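Local coordinates for putative mandelate racemase (Zymomonas mobilis, PDB 2OX4), which binds magnesium and probably acts as a sugar-acid dehydratase or related lyase of the mandelate racemase branch of the enolase superfamily, at residues H14-S19 and E353-H358; L25-T30 and K382-S387; L247-L252 and F275-E280; M306-E311 and A334-C339. One frame throughout, in Å; residues are numbered along the deposited sequence. Where two conformers were deposited one is given.

Contact 1 (H14-S19 and E353-H358); sequences HTRPQS and EELCVH
Two bends in the Arg16 chain, at chi2 (-70°) and chi3 (72°), bring its guanidinium up to the Glu354 carboxylate, whose CG sits between its own backbone N and carbonyl carbon and whose chain then runs extended to the meeting point. Arg16 NH2 donates to Glu354 OE2 at 2.7 Å in a salt bridge. The carboxylate oxygen lies at the guanidinium edge, near its plane, and accepts through its anti lone pair, with the two flat groups turned 31° apart. A water receives a bond from Arg16 NH1 and gives one to the same OE2, closing a small ring of polar contacts. The guanidinium is also steadied by its own loop: Arg16 NE reaches His14 O at 2.9 Å, nearly along the C=O axis. Leu355 CD2 makes a van der Waals contact, 3.9 Å from Arg16 NH2 and oblique to the guanidinium, while NH2 also bonds to Glu351 O. A methionine in place of Arg16 would probably leave the Glu354 carboxylate without its close ionic partner and His14 O without the NE bond. The salt bridge thus joins the loop after strand 5-13 of the N-terminal capping domain to the type I turn Glu353-Cys356, an interdomain contact of the enolase-superfamily fold.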
loop_
_atom_site.group_PDB
_atom_site.type_symbol
_atom_site.label_atom_id
_atom_site.label_comp_id
_atom_site.label_asym_id
_atom_site.label_seq_id
_atom_site.Cartn_x
_atom_site.Cartn_y
_atom_site.Cartn_z
ATOM N N HIS C 14 21.855 41.646 19.827
ATOM C CA HIS C 14 21.540 42.710 18.875
ATOM C C HIS C 14 22.084 42.413 17.479
ATOM O O HIS C 14 23.048 41.654 17.332
ATOM C CB HIS C 14 22.082 44.051 19.383
ATOM C CG HIS C 14 21.418 44.538 20.634
ATOM N ND1 HIS C 14 22.009 45.453 21.482
ATOM C CD2 HIS C 14 20.213 44.243 21.179
ATOM C CE1 HIS C 14 21.196 45.697 22.496
ATOM N NE2 HIS C 14 20.099 44.978 22.335
ATOM N N THR C 15 21.461 43.011 16.465
ATOM C CA THR C 15 21.790 42.727 15.061
ATOM C C THR C 15 23.293 42.646 14.819
ATOM O O THR C 15 24.033 43.577 15.137
ATOM C CB THR C 15 21.169 43.775 14.126
ATOM O OG1 THR C 15 19.772 43.862 14.397
ATOM C CG2 THR C 15 21.379 43.399 12.657
ATOM N N ARG C 16 23.742 41.511 14.297
ATOM C CA ARG C 16 25.121 41.366 13.846
ATOM C C ARG C 16 25.271 42.103 12.509
ATOM O O ARG C 16 24.537 41.822 11.570
ATOM C CB ARG C 16 25.498 39.877 13.728
ATOM C CG ARG C 16 25.182 38.998 14.978
ATOM C CD ARG C 16 26.072 39.292 16.183
ATOM N NE ARG C 16 25.737 40.570 16.803
ATOM C CZ ARG C 16 26.587 41.314 17.505
ATOM N NH1 ARG C 16 26.183 42.466 18.024
ATOM N NH2 ARG C 16 27.836 40.906 17.688
ATOM N N PRO C 17 26.183 43.092 12.440
ATOM C CA PRO C 17 26.254 44.049 11.314
ATOM C C PRO C 17 26.340 43.437 9.910
ATOM O O PRO C 17 25.519 43.770 9.047
ATOM C CB PRO C 17 27.523 44.862 11.610
ATOM C CG PRO C 17 27.786 44.677 13.056
ATOM C CD PRO C 17 27.200 43.367 13.475
ATOM N N GLN C 18 27.323 42.569 9.676
ATOM C CA GLN C 18 27.557 42.014 8.340
ATOM C C GLN C 18 26.473 41.021 7.914
ATOM O O GLN C 18 26.011 41.040 6.768
ATOM C CB GLN C 18 28.909 41.313 8.288
ATOM C CG GLN C 18 30.094 42.242 8.246
ATOM C CD GLN C 18 31.297 41.556 7.647
ATOM O OE1 GLN C 18 31.420 41.456 6.429
ATOM N NE2 GLN C 18 32.179 41.050 8.505
ATOM N N SER C 19 26.077 40.155 8.843
ATOM C CA SER C 19 25.176 39.043 8.534
ATOM C C SER C 19 23.708 39.423 8.720
ATOM O O SER C 19 22.825 38.808 8.124
ATOM C CB SER C 19 25.530 37.805 9.370
ATOM O OG SER C 19 25.309 38.038 10.757
ATOM N N GLU C 353 32.740 36.073 16.402
ATOM C CA GLU C 353 33.881 35.821 17.300
ATOM C C GLU C 353 33.786 36.457 18.692
ATOM O O GLU C 353 34.208 35.854 19.669
ATOM C CB GLU C 353 35.211 36.197 16.639
ATOM C CG GLU C 353 35.523 35.403 15.384
ATOM C CD GLU C 353 36.622 36.033 14.535
ATOM O OE1 GLU C 353 37.778 36.114 15.012
ATOM O OE2 GLU C 353 36.329 36.438 13.385
ATOM N N GLU C 354 33.241 37.672 18.787
ATOM C CA GLU C 354 33.225 38.415 20.061
ATOM C C GLU C 354 32.239 37.867 21.104
ATOM O O GLU C 354 32.243 38.288 22.271
ATOM C CB GLU C 354 32.942 39.898 19.816
ATOM C CG GLU C 354 31.532 40.183 19.287
ATOM C CD GLU C 354 31.249 41.675 19.103
ATOM O OE1 GLU C 354 32.092 42.508 19.501
ATOM O OE2 GLU C 354 30.174 42.019 18.562
ATOM N N LEU C 355 31.398 36.927 20.677
ATOM C CA LEU C 355 30.296 36.441 21.503
ATOM C C LEU C 355 30.707 35.352 22.483
ATOM O O LEU C 355 30.040 35.161 23.504
ATOM C CB LEU C 355 29.146 35.936 20.622
ATOM C CG LEU C 355 28.546 36.953 19.650
ATOM C CD1 LEU C 355 27.457 36.300 18.802
ATOM C CD2 LEU C 355 27.999 38.154 20.410
ATOM N N CYS C 356 31.789 34.635 22.172
ATOM C CA CYS C 356 32.202 33.480 22.969
ATOM C C CYS C 356 33.664 33.522 23.396
ATOM O O CYS C 356 34.514 34.081 22.696
ATOM C CB CYS C 356 31.959 32.175 22.200
ATOM S SG CYS C 356 30.231 31.863 21.804
ATOM N N VAL C 357 33.944 32.890 24.532
ATOM C CA VAL C 357 35.284 32.810 25.108
ATOM C C VAL C 357 36.290 32.039 24.238
ATOM O O VAL C 357 37.415 32.514 24.029
ATOM C CB VAL C 357 35.226 32.251 26.554
ATOM C CG1 VAL C 357 36.619 32.000 27.116
ATOM C CG2 VAL C 357 34.460 33.212 27.458
ATOM N N HIS C 358 35.884 30.870 23.725
ATOM C CA HIS C 358 36.741 30.057 22.844
ATOM C C HIS C 358 36.283 30.131 21.400
ATOM O O HIS C 358 35.090 30.062 21.121
ATOM C CB HIS C 358 36.757 28.595 23.286
ATOM C CG HIS C 358 37.008 28.411 24.746
ATOM N ND1 HIS C 358 38.244 28.619 25.319
ATOM C CD2 HIS C 358 36.177 28.067 25.758
ATOM C CE1 HIS C 358 38.167 28.397 26.618
ATOM N NE2 HIS C 358 36.926 28.057 26.910
HETATM O O HOH W 1 28.383 44.460 19.014
#

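Contact 2 (L25-T30 and K382-S387); sequences LVKVST and KLYQIS
Strand residues 25-30 face the helically turned residues 382-385 at a distance, the closest CA atoms, those of Leu25 and Leu383, being 9.4 Å apart, so side chains alone span the gap. In the Leu25 conformer given, Leu25 CD1 meets Leu383 CD2 at 3.5 Å, a methyl-to-methyl touch between two buried leucines whose side chains cross at about a right angle. Two residues along the strand, Lys27 leaves with CG anti to the backbone N (chi1 179°) and stays extended throughout, which carries its ammonium to the phenol end of Tyr384. Lys27 NZ and Tyr384 OH remain 3.8 Å apart, too far for a direct bond, and a water lies between them with weak bonds to both. Lys27 also makes a cation-pi contact with Tyr35. Behind these groups the turn is fastened by Ser387 OG, which donates to Leu383 O at 2.7 Å; Ile386 N reaches that oxygen from the opposite face of its plane. Chemically the contact therefore divides in two: a buried aliphatic touch at Leu25, and a partly exposed polar end where Tyr384 OH is held mainly by Glu9 of the adjacent strand 5-13, its link to Lys27 being weak and water-mediated.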
loop_
_atom_site.group_PDB
_atom_site.type_symbol
_atom_site.label_atom_id
_atom_site.label_comp_id
_atom_site.label_asym_id
_atom_site.label_seq_id
_atom_site.Cartn_x
_atom_site.Cartn_y
_atom_site.Cartn_z
ATOM N N LEU C 25 20.726 33.122 23.021
ATOM C CA LEU C 25 21.461 32.293 23.970
ATOM C C LEU C 25 20.754 32.262 25.315
ATOM O O LEU C 25 20.065 33.217 25.682
ATOM C CB LEU C 25 22.892 32.814 24.133
ATOM C CG LEU C 25 23.741 32.674 22.869
ATOM C CD1 LEU C 25 24.918 33.628 22.858
ATOM C CD2 LEU C 25 24.212 31.248 22.714
ATOM N N VAL C 26 20.920 31.152 26.031
ATOM C CA VAL C 26 20.339 30.953 27.354
ATOM C C VAL C 26 21.413 30.504 28.319
ATOM O O VAL C 26 22.212 29.610 28.007
ATOM C CB VAL C 26 19.118 29.956 27.351
ATOM C CG1 VAL C 26 19.554 28.512 27.057
ATOM C CG2 VAL C 26 18.367 30.025 28.685
ATOM N N LYS C 27 21.434 31.144 29.486
ATOM C CA LYS C 27 22.325 30.759 30.571
ATOM C C LYS C 27 21.511 30.308 31.782
ATOM O O LYS C 27 20.688 31.066 32.329
ATOM C CB LYS C 27 23.282 31.920 30.928
ATOM C CG LYS C 27 24.246 31.609 32.093
ATOM C CD LYS C 27 25.177 32.803 32.399
ATOM C CE LYS C 27 26.006 32.559 33.641
ATOM N NZ LYS C 27 27.007 33.659 33.822
ATOM N N VAL C 28 21.726 29.056 32.166
ATOM C CA VAL C 28 20.971 28.419 33.256
ATOM C C VAL C 28 21.881 28.226 34.458
ATOM O O VAL C 28 22.844 27.460 34.383
ATOM C CB VAL C 28 20.440 27.040 32.800
ATOM C CG1 VAL C 28 19.677 26.325 33.936
ATOM C CG2 VAL C 28 19.565 27.193 31.560
ATOM N N SER C 29 21.579 28.919 35.554
ATOM C CA SER C 29 22.409 28.855 36.774
ATOM C C SER C 29 21.775 27.976 37.841
ATOM O O SER C 29 20.546 27.877 37.923
ATOM C CB SER C 29 22.624 30.260 37.332
ATOM O OG SER C 29 23.310 31.054 36.390
ATOM N N THR C 30 22.613 27.358 38.670
ATOM C CA THR C 30 22.129 26.458 39.703
ATOM C C THR C 30 22.472 27.007 41.083
ATOM O O THR C 30 23.305 27.917 41.219
ATOM C CB THR C 30 22.731 25.035 39.592
ATOM O OG1 THR C 30 24.155 25.092 39.741
ATOM C CG2 THR C 30 22.361 24.360 38.269
ATOM N N LYS C 382 30.470 40.792 27.540
ATOM C CA LYS C 382 29.926 41.807 26.635
ATOM C C LYS C 382 28.460 41.545 26.278
ATOM O O LYS C 382 27.706 42.482 25.994
ATOM C CB LYS C 382 30.743 41.859 25.340
ATOM C CG LYS C 382 30.915 43.264 24.771
ATOM C CD LYS C 382 31.119 43.253 23.257
ATOM C CE LYS C 382 32.120 42.194 22.822
ATOM N NZ LYS C 382 33.526 42.524 23.208
ATOM N N LEU C 383 28.060 40.271 26.293
ATOM C CA LEU C 383 26.695 39.894 25.924
ATOM C C LEU C 383 25.621 40.682 26.642
ATOM O O LEU C 383 24.605 41.016 26.048
ATOM C CB LEU C 383 26.457 38.398 26.124
ATOM C CG LEU C 383 26.340 37.714 24.765
ATOM C CD1 LEU C 383 27.744 37.410 24.251
ATOM C CD2 LEU C 383 25.514 36.467 24.898
ATOM N N TYR C 384 25.866 41.012 27.911
ATOM C CA TYR C 384 24.915 41.772 28.719
ATOM C C TYR C 384 24.640 43.159 28.137
ATOM O O TYR C 384 23.557 43.709 28.308
ATOM C CB TYR C 384 25.417 41.883 30.167
ATOM C CG TYR C 384 25.400 40.562 30.906
ATOM C CD1 TYR C 384 26.470 39.659 30.808
ATOM C CD2 TYR C 384 24.301 40.199 31.687
ATOM C CE1 TYR C 384 26.442 38.432 31.480
ATOM C CE2 TYR C 384 24.266 38.982 32.360
ATOM C CZ TYR C 384 25.334 38.105 32.253
ATOM O OH TYR C 384 25.281 36.901 32.919
ATOM N N GLN C 385 25.620 43.710 27.432
ATOM C CA GLN C 385 25.508 45.058 26.883
ATOM C C GLN C 385 25.049 45.084 25.419
ATOM O O GLN C 385 24.650 46.127 24.905
ATOM C CB GLN C 385 26.842 45.796 27.033
ATOM C CG GLN C 385 27.032 46.475 28.389
ATOM C CD GLN C 385 25.921 47.461 28.726
ATOM O OE1 GLN C 385 25.052 47.178 29.553
ATOM N NE2 GLN C 385 25.944 48.625 28.082
ATOM N N ILE C 386 25.114 43.941 24.743
ATOM C CA ILE C 386 24.805 43.884 23.309
ATOM C C ILE C 386 23.629 42.931 23.005
ATOM O O ILE C 386 23.516 42.395 21.897
ATOM C CB ILE C 386 26.046 43.535 22.441
ATOM C CG1 ILE C 386 26.611 42.151 22.809
ATOM C CG2 ILE C 386 27.128 44.622 22.563
ATOM C CD1 ILE C 386 27.447 41.555 21.702
ATOM N N SER C 387 22.760 42.752 23.996
ATOM C CA SER C 387 21.602 41.863 23.869
ATOM C C SER C 387 20.357 42.510 24.476
ATOM O O SER C 387 20.448 43.309 25.420
ATOM C CB SER C 387 21.863 40.524 24.583
ATOM O OG SER C 387 23.072 39.918 24.156
HETATM O O HOH W 2 28.501 35.897 32.625
#

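Contact 3 (L247-L252 and F275-E280); sequences LNPRLL and FLPFLE
Pro249 and Phe278 form the centre of this contact, with Pro249 CB over one face of the phenyl ring, offset to its rim. Pro249 CB stands 3.8 Å from the Phe278 ring centroid and 20° off the ring normal, a CH-pi contact displaced to the CZ side, where Pro249 CB and Phe278 CZ are 3.6 Å apart. Next to it the two prolines pack against each other, Pro249 CB and Pro277 CB at 3.8 Å. Three residues further on, Leu252 has CG anti to the backbone N (chi1 -159°), which carries its CD2 methyl to within 3.8 Å of Phe278 CD1. Pro249 thus covers one face and Leu252 comes in obliquely at the CD1-CE1 side, while Ile269 and Ile284 touch the ring from neighbouring loops. An alanine at Phe278 is likely to open a gap beside Pro249 and Leu252 and leave only the proline pair bridging the two segments. Backbone bonds set the first shell in place: Leu252 N to Pro249 O, and Leu279 N to Phe275 O. Beyond them Asn248 ND2 and Arg250 NH1 bond to Ile309 O and Leu279 O of a neighbouring subunit, so a subunit interface lies close by. Helices 250-258 and 271-280 are separated in sequence by strand 263-265, and their packing is that of successive outer helices in the beta/alpha barrel of the enolase superfamily.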
loop_
_atom_site.group_PDB
_atom_site.type_symbol
_atom_site.label_atom_id
_atom_site.label_comp_id
_atom_site.label_asym_id
_atom_site.label_seq_id
_atom_site.Cartn_x
_atom_site.Cartn_y
_atom_site.Cartn_z
ATOM N N LEU C 247 7.354 20.519 4.655
ATOM C CA LEU C 247 6.041 20.352 5.300
ATOM C C LEU C 247 5.099 19.238 4.788
ATOM O O LEU C 247 4.261 18.768 5.551
ATOM C CB LEU C 247 5.285 21.690 5.329
ATOM C CG LEU C 247 5.570 22.739 6.405
ATOM C CD1 LEU C 247 4.377 23.715 6.486
ATOM C CD2 LEU C 247 5.835 22.116 7.780
ATOM N N ASN C 248 5.225 18.822 3.523
ATOM C CA ASN C 248 4.554 17.590 2.999
ATOM C C ASN C 248 5.648 16.562 2.671
ATOM O O ASN C 248 6.155 16.535 1.549
ATOM C CB ASN C 248 3.720 17.933 1.733
ATOM C CG ASN C 248 2.963 16.728 1.132
ATOM O OD1 ASN C 248 3.049 15.593 1.606
ATOM N ND2 ASN C 248 2.207 16.995 0.074
ATOM N N PRO C 249 6.061 15.757 3.671
ATOM C CA PRO C 249 7.249 14.879 3.545
ATOM C C PRO C 249 7.254 13.937 2.344
ATOM O O PRO C 249 8.333 13.711 1.769
ATOM C CB PRO C 249 7.248 14.085 4.867
ATOM C CG PRO C 249 6.570 15.022 5.836
ATOM C CD PRO C 249 5.464 15.671 5.016
ATOM N N ARG C 250 6.078 13.405 1.961
ATOM C CA ARG C 250 5.942 12.522 0.798
ATOM C C ARG C 250 6.533 13.090 -0.497
ATOM O O ARG C 250 6.999 12.338 -1.335
ATOM C CB ARG C 250 4.480 12.094 0.557
ATOM C CG ARG C 250 4.329 10.986 -0.497
ATOM C CD ARG C 250 2.871 10.645 -0.784
ATOM N NE ARG C 250 2.118 11.793 -1.292
ATOM C CZ ARG C 250 1.854 12.027 -2.576
ATOM N NH1 ARG C 250 1.158 13.106 -2.919
ATOM N NH2 ARG C 250 2.277 11.190 -3.521
ATOM N N LEU C 251 6.536 14.413 -0.645
ATOM C CA LEU C 251 7.090 15.018 -1.848
ATOM C C LEU C 251 8.570 14.708 -2.036
ATOM O O LEU C 251 9.021 14.572 -3.168
ATOM C CB LEU C 251 6.848 16.530 -1.890
ATOM C CG LEU C 251 5.372 16.930 -1.896
ATOM C CD1 LEU C 251 5.257 18.457 -1.847
ATOM C CD2 LEU C 251 4.615 16.340 -3.098
ATOM N N LEU C 252 9.315 14.568 -0.938
ATOM C CA LEU C 252 10.735 14.203 -1.063
ATOM C C LEU C 252 10.916 12.776 -1.576
ATOM O O LEU C 252 11.825 12.507 -2.362
ATOM C CB LEU C 252 11.495 14.437 0.243
ATOM C CG LEU C 252 13.018 14.565 0.092
ATOM C CD1 LEU C 252 13.365 15.838 -0.681
ATOM C CD2 LEU C 252 13.651 14.618 1.468
ATOM N N PHE C 275 11.291 13.755 11.853
ATOM C CA PHE C 275 12.121 12.906 10.991
ATOM C C PHE C 275 11.461 11.603 10.569
ATOM O O PHE C 275 11.759 11.063 9.498
ATOM C CB PHE C 275 13.502 12.690 11.597
ATOM C CG PHE C 275 14.380 13.897 11.461
ATOM C CD1 PHE C 275 15.057 14.133 10.263
ATOM C CD2 PHE C 275 14.488 14.831 12.496
ATOM C CE1 PHE C 275 15.847 15.271 10.101
ATOM C CE2 PHE C 275 15.285 15.978 12.339
ATOM C CZ PHE C 275 15.968 16.186 11.140
ATOM N N LEU C 276 10.536 11.132 11.396
ATOM C CA LEU C 276 9.881 9.839 11.178
ATOM C C LEU C 276 9.383 9.581 9.742
ATOM O O LEU C 276 9.778 8.587 9.147
ATOM C CB LEU C 276 8.785 9.576 12.221
ATOM C CG LEU C 276 7.938 8.308 11.987
ATOM C CD1 LEU C 276 8.759 7.040 12.183
ATOM C CD2 LEU C 276 6.703 8.301 12.888
ATOM N N PRO C 277 8.537 10.467 9.182
ATOM C CA PRO C 277 8.033 10.196 7.836
ATOM C C PRO C 277 9.118 10.086 6.761
ATOM O O PRO C 277 8.979 9.281 5.848
ATOM C CB PRO C 277 7.138 11.406 7.547
ATOM C CG PRO C 277 7.562 12.445 8.502
ATOM C CD PRO C 277 7.955 11.711 9.723
ATOM N N PHE C 278 10.175 10.892 6.876
ATOM C CA PHE C 278 11.288 10.864 5.926
ATOM C C PHE C 278 12.075 9.567 6.040
ATOM O O PHE C 278 12.577 9.047 5.045
ATOM C CB PHE C 278 12.220 12.058 6.163
ATOM C CG PHE C 278 11.580 13.383 5.873
ATOM C CD1 PHE C 278 11.526 13.881 4.564
ATOM C CD2 PHE C 278 11.006 14.121 6.897
ATOM C CE1 PHE C 278 10.907 15.098 4.291
ATOM C CE2 PHE C 278 10.387 15.353 6.632
ATOM C CZ PHE C 278 10.346 15.839 5.324
ATOM N N LEU C 279 12.165 9.049 7.261
ATOM C CA LEU C 279 12.795 7.751 7.508
ATOM C C LEU C 279 11.933 6.577 7.010
ATOM O O LEU C 279 12.440 5.666 6.354
ATOM C CB LEU C 279 13.133 7.615 8.998
ATOM C CG LEU C 279 14.219 8.568 9.536
ATOM C CD1 LEU C 279 14.452 8.325 11.012
ATOM C CD2 LEU C 279 15.539 8.463 8.759
ATOM N N GLU C 280 10.631 6.616 7.295
ATOM C CA GLU C 280 9.686 5.634 6.746
ATOM C C GLU C 280 9.752 5.558 5.210
ATOM O O GLU C 280 9.779 4.467 4.642
ATOM C CB GLU C 280 8.255 5.962 7.171
ATOM C CG GLU C 280 7.966 5.749 8.652
ATOM C CD GLU C 280 6.589 6.295 9.064
ATOM O OE1 GLU C 280 6.112 7.278 8.447
ATOM O OE2 GLU C 280 5.983 5.744 10.004
#

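Contact 4 (M306-E311 and A334-C339); sequences MAHIFE and AIPNFC
This is a buried side-chain contact in the barrel domain, where the end of helix 296-309 meets the loop between helix 322-333 and strand 341-344. His308 and Asn337 dominate it. With CG anti to the backbone N (chi1 -165°), the imidazole crosses Asn337 at a slant, and His308 ND1 comes 3.5 Å from Asn337 CB; ring and amide planes stand 52° apart. Pro336 CG lies over one face of the ring, toward its rim, at 4.2 Å from His308 NE2. The amide nitrogen sits against the helix backbone, Asn337 ND2 being 3.4 Å from His308 N, but both are donors and do not bond. ND2 is satisfied instead by Val312 O and Ala304 O, which fix the amide at the helix end. There the chain leaves the helix in a Schellman motif: Glu311, with positive phi, is the C-prime residue, Val312 N bonds to Ala307 O, and Glu311 N bonds to His308 O at 3.1 Å. His308 NE2 bonds to Glu75 of a neighbouring subunit. Within the subunit, helix 296-309 meets helix 271-280, Asn337 touches Val314 of strand 313-314, and Ile335 lies against Phe300 and Ala304 of helix 296-309.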
loop_
_atom_site.group_PDB
_atom_site.type_symbol
_atom_site.label_atom_id
_atom_site.label_comp_id
_atom_site.label_asym_id
_atom_site.label_seq_id
_atom_site.Cartn_x
_atom_site.Cartn_y
_atom_site.Cartn_z
ATOM N N MET C 306 17.629 6.447 15.573
ATOM C CA MET C 306 16.588 5.945 14.672
ATOM C C MET C 306 17.083 5.955 13.221
ATOM O O MET C 306 16.865 5.006 12.478
ATOM C CB MET C 306 15.307 6.782 14.826
ATOM C CG MET C 306 14.050 6.120 14.272
ATOM S SD MET C 306 12.506 6.886 14.837
ATOM C CE MET C 306 12.759 8.597 14.368
ATOM N N ALA C 307 17.771 7.031 12.824
ATOM C CA ALA C 307 18.247 7.169 11.441
ATOM C C ALA C 307 19.217 6.038 11.066
ATOM O O ALA C 307 19.216 5.569 9.936
ATOM C CB ALA C 307 18.914 8.530 11.223
ATOM N N HIS C 308 20.027 5.603 12.032
ATOM C CA HIS C 308 20.988 4.522 11.833
ATOM C C HIS C 308 20.356 3.211 11.325
ATOM O O HIS C 308 20.970 2.530 10.493
ATOM C CB HIS C 308 21.771 4.276 13.131
ATOM C CG HIS C 308 23.005 3.443 12.957
ATOM N ND1 HIS C 308 23.866 3.594 11.891
ATOM C CD2 HIS C 308 23.534 2.466 13.733
ATOM C CE1 HIS C 308 24.874 2.745 12.017
ATOM N NE2 HIS C 308 24.696 2.051 13.127
ATOM N N ILE C 309 19.137 2.899 11.802
ATOM C CA ILE C 309 18.379 1.696 11.399
ATOM C C ILE C 309 18.095 1.707 9.903
ATOM O O ILE C 309 17.921 0.659 9.278
ATOM C CB ILE C 309 16.994 1.625 12.126
ATOM C CG1 ILE C 309 17.180 1.744 13.636
ATOM C CG2 ILE C 309 16.266 0.330 11.805
ATOM C CD1 ILE C 309 18.364 1.005 14.121
ATOM N N PHE C 310 18.028 2.910 9.344
ATOM C CA PHE C 310 17.631 3.099 7.960
ATOM C C PHE C 310 18.840 3.367 7.048
ATOM O O PHE C 310 18.662 3.726 5.878
ATOM C CB PHE C 310 16.618 4.251 7.872
ATOM C CG PHE C 310 15.318 3.950 8.573
ATOM C CD1 PHE C 310 14.287 3.309 7.900
ATOM C CD2 PHE C 310 15.136 4.299 9.908
ATOM C CE1 PHE C 310 13.084 3.016 8.559
ATOM C CE2 PHE C 310 13.939 4.010 10.572
ATOM C CZ PHE C 310 12.923 3.365 9.890
ATOM N N GLU C 311 20.048 3.154 7.584
ATOM C CA GLU C 311 21.315 3.417 6.863
ATOM C C GLU C 311 21.352 4.862 6.342
ATOM O O GLU C 311 21.603 5.142 5.154
ATOM C CB GLU C 311 21.590 2.367 5.759
ATOM C CG GLU C 311 21.892 0.974 6.351
ATOM C CD GLU C 311 22.131 -0.130 5.318
ATOM O OE1 GLU C 311 21.793 0.062 4.123
ATOM O OE2 GLU C 311 22.660 -1.202 5.729
ATOM N N ALA C 334 29.908 11.552 19.271
ATOM C CA ALA C 334 29.295 10.474 20.061
ATOM C C ALA C 334 28.379 9.524 19.272
ATOM O O ALA C 334 27.831 8.576 19.854
ATOM C CB ALA C 334 28.531 11.047 21.244
ATOM N N ILE C 335 28.189 9.769 17.979
ATOM C CA ILE C 335 27.297 8.895 17.185
ATOM C C ILE C 335 28.107 8.073 16.167
ATOM O O ILE C 335 29.087 8.578 15.616
ATOM C CB ILE C 335 26.149 9.691 16.461
ATOM C CG1 ILE C 335 26.718 10.770 15.524
ATOM C CG2 ILE C 335 25.157 10.299 17.488
ATOM C CD1 ILE C 335 25.674 11.397 14.567
ATOM N N PRO C 336 27.715 6.806 15.926
ATOM C CA PRO C 336 28.412 5.986 14.925
ATOM C C PRO C 336 28.158 6.405 13.470
ATOM O O PRO C 336 29.047 6.231 12.623
ATOM C CB PRO C 336 27.885 4.569 15.192
ATOM C CG PRO C 336 26.530 4.776 15.780
ATOM C CD PRO C 336 26.644 6.046 16.599
ATOM N N ASN C 337 26.977 6.968 13.188
ATOM C CA ASN C 337 26.564 7.266 11.821
ATOM C C ASN C 337 26.791 8.732 11.432
ATOM O O ASN C 337 25.916 9.395 10.899
ATOM C CB ASN C 337 25.110 6.797 11.526
ATOM C CG ASN C 337 24.058 7.386 12.499
ATOM O OD1 ASN C 337 24.351 7.649 13.663
ATOM N ND2 ASN C 337 22.815 7.564 12.010
ATOM N N PHE C 338 27.986 9.237 11.707
ATOM C CA PHE C 338 28.354 10.608 11.359
ATOM C C PHE C 338 28.848 10.680 9.911
ATOM O O PHE C 338 29.623 9.826 9.481
ATOM C CB PHE C 338 29.459 11.086 12.329
ATOM C CG PHE C 338 30.158 12.357 11.903
ATOM C CD1 PHE C 338 29.536 13.591 12.051
ATOM C CD2 PHE C 338 31.454 12.312 11.394
ATOM C CE1 PHE C 338 30.192 14.773 11.680
ATOM C CE2 PHE C 338 32.117 13.479 11.016
ATOM C CZ PHE C 338 31.485 14.708 11.161
ATOM N N CYS C 339 28.412 11.703 9.168
ATOM C CA CYS C 339 28.847 11.909 7.780
ATOM C C CYS C 339 30.018 12.921 7.703
ATOM O O CYS C 339 31.140 12.578 7.301
ATOM C CB CYS C 339 27.670 12.415 6.924
ATOM S SG CYS C 339 28.141 12.791 5.226
#

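Contacts 1 and 2 lie on one side of the chain's centre and contacts 3 and 4 on the other, with about 32 to 37 Å between centres across that divide. The first two, about 13 Å between centres, interleave along the sequence, each pairing an N-terminal segment with one more than 330 residues later; they touch through His14 N and Ile386 O, so the end of the chain returns to the capping domain's sheet through strand 387-393. Contacts 3 and 4 follow one another within the barrel domain, about 17 Å between centres, and meet where Leu279 packs on Met306, Ala307 and Phe310. Together they join domain to domain and, within the barrel, helix to helix (contact 3) and helix end to loop (contact 4), the second pair also bordering other subunits.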